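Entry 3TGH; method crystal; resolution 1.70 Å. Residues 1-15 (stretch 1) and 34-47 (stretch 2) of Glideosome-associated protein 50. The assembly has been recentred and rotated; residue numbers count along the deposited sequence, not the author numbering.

Stretch 1 (1-15) KCQLRFASLGDWGKD
Stretch 2, residues 34-47: RVTFIVSPGSNFID

How does stretch 2 approach its partner? Arg34 leaves a helix in a Schellman motif, with phi/psi 59/47, and its CA-to-CB bond points toward stretch 1. A water donates a proton to Arg34 O. Val35 (-67/137, chi1 t) sets its CG1 4.1 Å from Ala7 CB, an apolar contact. Thr36 (-110/-11, chi1 p) then docks the backbone: Thr36 N donates to Arg5 O at 3.0 Å, almost linearly. A second water joins the stretches, its oxygen 2.9 Å from Arg5 N and 2.7 Å from Thr36 OG1.

What holds the strands together? Residues 37-40 run parallel to strand 4-8, their axes at 35° and 4.7 Å at closest approach. Ala7 pairs with Ile38 (CA-CA 4.8 Å) and Ser8 with Val39 (4.9 Å). As parallel pairing requires, Ala7 bonds both flanking residues: Ala7 N donates to Phe37 O at 3.1 Å, and Val39 N to Ala7 O at 2.8 Å. Leu9 N continues the ladder to Val39 O at 3.1 Å. Extended phi/psi values, from -160/165 at Phe37 to -116/150 at Val39, alternate the side chains.

Which side chains line the sheet? Phe6, Ser8, Phe37 and Val39 share one face; Ala7 and Ile38 take the other. Phe6 (chi1 p, chi2 95°) and Phe37 (p, 94°) have nearly parallel rings, 5° apart in plane, but a 5.4 Å centroid separation leaves them barely overlapping. Instead, Phe6 CB sits over the Phe37 ring, 3.6 Å from its centroid, while Leu4 CD2 reaches Phe37 CE2 at 3.4 Å. Val39 (m) brings CG2 to 4.0 Å from Phe6 CE1.

How does the contact continue through the turn? Ser40, chi1 t, uses its hydroxyl twice: OG donates to Leu9 O at 2.8 Å and accepts from Trp12 NE1 at 2.9 Å. After Pro41 (-77/-179), Gly42 adopts 67/-155; an ideal CB there would lie 2.0 Å from Asp11 OD2, a clash. Ser43 N then donates to Asp11 OD1 at 2.9 Å, with Asp11 in rotamer m and at phi/psi 54/49.

What closes the interface? The register has shifted by one where Gly13 bridges Phe45, CA-CA 4.2 Å. Gly13 N bonds weakly to Asn44 O at 2.8 Å, and Ile46 N donates to Gly13 O at 3.0 Å. Trp12 (p, -99°) directs its edge at the face of Phe45 (m, -90°), with CH2 3.9 Å from Phe45 CZ. Ile46 (m, m) points toward stretch 1, its CG1 3.8 Å from Lys14 CB.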

# COMPACT_ATOMS: atom_id res chain seq x y z
N LYS A 1 -10.29 -3.61 -21.54
CA LYS A 1 -10.18 -2.24 -20.96
C LYS A 1 -8.73 -1.74 -20.98
O LYS A 1 -7.80 -2.51 -20.71
CB LYS A 1 -10.77 -2.19 -19.54
CG LYS A 1 -10.41 -3.38 -18.65
CD LYS A 1 -11.30 -3.41 -17.41
CE LYS A 1 -11.02 -4.63 -16.54
NZ LYS A 1 -11.94 -4.69 -15.37
N CYS A 2 -8.56 -0.46 -21.28
CA CYS A 2 -7.23 0.13 -21.51
C CYS A 2 -6.62 0.79 -20.27
O CYS A 2 -5.74 1.65 -20.39
CB CYS A 2 -7.31 1.16 -22.65
SG CYS A 2 -7.79 0.47 -24.27
N GLN A 3 -7.08 0.40 -19.08
CA GLN A 3 -6.56 0.94 -17.82
C GLN A 3 -6.43 -0.14 -16.76
O GLN A 3 -7.00 -1.23 -16.88
CB GLN A 3 -7.48 2.05 -17.30
CG GLN A 3 -7.59 3.27 -18.21
CD GLN A 3 -8.48 4.36 -17.64
OE1 GLN A 3 -9.13 4.19 -16.61
NE2 GLN A 3 -8.52 5.50 -18.32
N LEU A 4 -5.66 0.17 -15.72
CA LEU A 4 -5.60 -0.65 -14.51
C LEU A 4 -6.05 0.25 -13.35
O LEU A 4 -5.50 1.33 -13.16
CB LEU A 4 -4.18 -1.16 -14.26
CG LEU A 4 -3.96 -2.16 -13.12
CD1 LEU A 4 -2.53 -2.66 -13.10
CD2 LEU A 4 -4.29 -1.54 -11.77
N ARG A 5 -7.04 -0.21 -12.60
CA ARG A 5 -7.63 0.57 -11.52
C ARG A 5 -7.62 -0.18 -10.21
O ARG A 5 -8.09 -1.32 -10.12
CB ARG A 5 -9.05 0.96 -11.88
CG ARG A 5 -9.11 1.89 -13.08
CD ARG A 5 -10.51 2.39 -13.31
NE ARG A 5 -10.56 3.41 -14.36
CZ ARG A 5 -11.66 4.06 -14.72
NH1 ARG A 5 -12.83 3.81 -14.13
NH2 ARG A 5 -11.59 4.98 -15.68
N PHE A 6 -7.10 0.49 -9.18
CA PHE A 6 -7.01 -0.09 -7.86
C PHE A 6 -7.33 0.97 -6.82
O PHE A 6 -7.31 2.16 -7.11
CB PHE A 6 -5.63 -0.75 -7.64
CG PHE A 6 -4.49 0.21 -7.50
CD1 PHE A 6 -4.06 0.61 -6.24
CD2 PHE A 6 -3.82 0.70 -8.62
CE1 PHE A 6 -2.98 1.48 -6.09
CE2 PHE A 6 -2.73 1.57 -8.48
CZ PHE A 6 -2.32 1.96 -7.21
N ALA A 7 -7.71 0.52 -5.63
CA ALA A 7 -8.03 1.41 -4.53
C ALA A 7 -7.03 1.20 -3.40
O ALA A 7 -6.43 0.13 -3.28
CB ALA A 7 -9.46 1.15 -4.03
N SER A 8 -6.85 2.24 -2.59
CA SER A 8 -6.00 2.19 -1.40
C SER A 8 -6.84 2.51 -0.17
O SER A 8 -7.59 3.49 -0.18
CB SER A 8 -4.86 3.22 -1.49
OG SER A 8 -3.93 2.88 -2.50
N LEU A 9 -6.69 1.70 0.87
CA LEU A 9 -7.40 1.86 2.14
C LEU A 9 -6.43 1.58 3.29
O LEU A 9 -5.89 0.48 3.39
CB LEU A 9 -8.58 0.89 2.20
CG LEU A 9 -9.43 0.98 3.48
CD1 LEU A 9 -10.27 2.26 3.48
CD2 LEU A 9 -10.29 -0.27 3.63
N GLY A 10 -6.20 2.55 4.16
CA GLY A 10 -5.19 2.39 5.22
C GLY A 10 -5.70 2.60 6.63
O GLY A 10 -6.61 3.39 6.85
N ASP A 11 -5.12 1.87 7.58
CA ASP A 11 -5.41 2.04 9.01
C ASP A 11 -6.90 1.96 9.30
O ASP A 11 -7.47 2.79 10.02
CB ASP A 11 -4.80 3.36 9.48
CG ASP A 11 -3.29 3.38 9.34
OD1 ASP A 11 -2.61 2.80 10.21
OD2 ASP A 11 -2.78 3.96 8.37
N TRP A 12 -7.51 0.92 8.75
CA TRP A 12 -8.96 0.81 8.58
C TRP A 12 -9.63 -0.02 9.68
O TRP A 12 -10.85 0.06 9.87
CB TRP A 12 -9.24 0.20 7.19
CG TRP A 12 -8.42 -1.02 6.93
CD1 TRP A 12 -7.26 -1.10 6.20
CD2 TRP A 12 -8.66 -2.35 7.44
NE1 TRP A 12 -6.76 -2.38 6.23
CE2 TRP A 12 -7.61 -3.17 6.96
CE3 TRP A 12 -9.66 -2.92 8.23
CZ2 TRP A 12 -7.53 -4.52 7.27
CZ3 TRP A 12 -9.58 -4.28 8.53
CH2 TRP A 12 -8.52 -5.06 8.06
N GLY A 13 -8.85 -0.81 10.41
CA GLY A 13 -9.41 -1.80 11.34
C GLY A 13 -9.71 -1.30 12.74
O GLY A 13 -8.97 -1.62 13.67
N LYS A 14 -10.80 -0.56 12.86
CA LYS A 14 -11.29 -0.09 14.15
C LYS A 14 -12.79 0.17 14.04
O LYS A 14 -13.25 0.72 13.05
CB LYS A 14 -10.57 1.19 14.57
CG LYS A 14 -10.88 1.64 16.00
CD LYS A 14 -10.10 2.88 16.40
CE LYS A 14 -10.41 3.27 17.85
NZ LYS A 14 -9.65 4.47 18.28
N ASP A 15 -13.55 -0.24 15.06
CA ASP A 15 -15.00 -0.06 15.05
C ASP A 15 -15.35 1.38 15.41
O ASP A 15 -15.47 1.74 16.58
CB ASP A 15 -15.67 -1.05 16.01
CG ASP A 15 -17.19 -0.96 16.00
OD1 ASP A 15 -17.78 -0.50 14.99
OD2 ASP A 15 -17.81 -1.35 17.01
N ARG A 34 -14.94 0.44 -11.41
CA ARG A 34 -14.42 -0.84 -11.92
C ARG A 34 -13.02 -1.13 -11.37
O ARG A 34 -12.10 -1.49 -12.10
CB ARG A 34 -14.43 -0.87 -13.46
CG ARG A 34 -15.84 -0.86 -14.08
CD ARG A 34 -15.89 -0.01 -15.35
NE ARG A 34 -16.99 -0.39 -16.24
CZ ARG A 34 -17.47 0.37 -17.22
NH1 ARG A 34 -16.98 1.58 -17.47
NH2 ARG A 34 -18.47 -0.09 -17.98
N VAL A 35 -12.87 -0.95 -10.06
CA VAL A 35 -11.62 -1.30 -9.38
C VAL A 35 -11.46 -2.82 -9.40
O VAL A 35 -12.43 -3.55 -9.17
CB VAL A 35 -11.63 -0.78 -7.94
CG1 VAL A 35 -10.50 -1.41 -7.11
CG2 VAL A 35 -11.53 0.76 -7.93
N THR A 36 -10.25 -3.30 -9.68
CA THR A 36 -10.00 -4.75 -9.75
C THR A 36 -9.12 -5.32 -8.62
O THR A 36 -9.03 -6.54 -8.47
CB THR A 36 -9.42 -5.15 -11.11
OG1 THR A 36 -8.21 -4.41 -11.35
CG2 THR A 36 -10.44 -4.86 -12.22
N PHE A 37 -8.49 -4.46 -7.82
CA PHE A 37 -7.85 -4.90 -6.59
C PHE A 37 -7.64 -3.74 -5.63
O PHE A 37 -7.77 -2.58 -6.00
CB PHE A 37 -6.53 -5.66 -6.83
CG PHE A 37 -5.46 -4.85 -7.51
CD1 PHE A 37 -4.50 -4.18 -6.76
CD2 PHE A 37 -5.41 -4.78 -8.90
CE1 PHE A 37 -3.49 -3.45 -7.39
CE2 PHE A 37 -4.41 -4.06 -9.53
CZ PHE A 37 -3.45 -3.39 -8.77
N ILE A 38 -7.35 -4.10 -4.38
CA ILE A 38 -7.17 -3.14 -3.31
C ILE A 38 -5.76 -3.33 -2.75
O ILE A 38 -5.27 -4.45 -2.63
CB ILE A 38 -8.21 -3.36 -2.18
CG1 ILE A 38 -9.64 -3.24 -2.73
CG2 ILE A 38 -7.98 -2.39 -1.02
CD1 ILE A 38 -10.67 -4.00 -1.88
N VAL A 39 -5.11 -2.22 -2.40
CA VAL A 39 -3.89 -2.27 -1.61
C VAL A 39 -4.17 -1.58 -0.29
O VAL A 39 -4.99 -0.66 -0.22
CB VAL A 39 -2.67 -1.59 -2.31
CG1 VAL A 39 -2.38 -2.24 -3.67
CG2 VAL A 39 -2.88 -0.08 -2.46
N SER A 40 -3.48 -2.01 0.76
CA SER A 40 -3.69 -1.44 2.09
C SER A 40 -2.40 -0.97 2.74
O SER A 40 -1.66 -1.78 3.29
CB SER A 40 -4.39 -2.47 2.99
OG SER A 40 -4.64 -1.92 4.28
N PRO A 41 -2.12 0.35 2.67
CA PRO A 41 -1.00 0.90 3.39
C PRO A 41 -1.32 1.04 4.87
O PRO A 41 -2.40 0.67 5.31
CB PRO A 41 -0.80 2.27 2.71
CG PRO A 41 -2.16 2.68 2.35
CD PRO A 41 -2.88 1.41 1.96
N GLY A 42 -0.38 1.56 5.63
CA GLY A 42 -0.58 1.74 7.06
C GLY A 42 -0.72 0.43 7.81
O GLY A 42 -0.22 -0.60 7.36
N SER A 43 -1.39 0.48 8.95
CA SER A 43 -1.72 -0.73 9.70
C SER A 43 -3.04 -1.32 9.20
O SER A 43 -3.80 -0.65 8.49
CB SER A 43 -1.83 -0.42 11.20
OG SER A 43 -0.57 -0.08 11.75
N ASN A 44 -3.29 -2.56 9.57
CA ASN A 44 -4.58 -3.19 9.33
C ASN A 44 -5.49 -2.99 10.54
O ASN A 44 -6.50 -2.28 10.46
CB ASN A 44 -4.41 -4.69 9.04
CG ASN A 44 -3.72 -4.95 7.73
OD1 ASN A 44 -4.05 -4.34 6.71
ND2 ASN A 44 -2.74 -5.86 7.75
N PHE A 45 -5.12 -3.60 11.66
CA PHE A 45 -5.93 -3.56 12.86
C PHE A 45 -5.30 -2.60 13.86
O PHE A 45 -4.18 -2.82 14.31
CB PHE A 45 -6.07 -4.95 13.47
CG PHE A 45 -6.82 -5.91 12.59
CD1 PHE A 45 -8.20 -6.03 12.69
CD2 PHE A 45 -6.14 -6.68 11.66
CE1 PHE A 45 -8.90 -6.92 11.87
CE2 PHE A 45 -6.83 -7.57 10.85
CZ PHE A 45 -8.21 -7.69 10.95
N ILE A 46 -6.05 -1.57 14.22
CA ILE A 46 -5.52 -0.52 15.09
C ILE A 46 -5.15 -1.07 16.48
O ILE A 46 -4.19 -0.60 17.08
CB ILE A 46 -6.50 0.68 15.20
CG1 ILE A 46 -6.80 1.27 13.81
CG2 ILE A 46 -5.93 1.76 16.14
CD1 ILE A 46 -5.56 1.67 13.02
N ASP A 47 -5.90 -2.05 16.97
CA ASP A 47 -5.58 -2.68 18.25
C ASP A 47 -4.94 -4.06 18.09
O ASP A 47 -4.80 -4.80 19.07
CB ASP A 47 -6.83 -2.77 19.13
CG ASP A 47 -7.34 -1.40 19.56
OD1 ASP A 47 -6.52 -0.53 19.94
OD2 ASP A 47 -8.57 -1.20 19.53
O HOH W 1 -10.71 -1.70 -14.48
O HOH W 2 -8.34 -2.63 -13.43
O HOH W 3 -0.05 2.44 11.25
O HOH W 4 -8.48 -2.96 16.03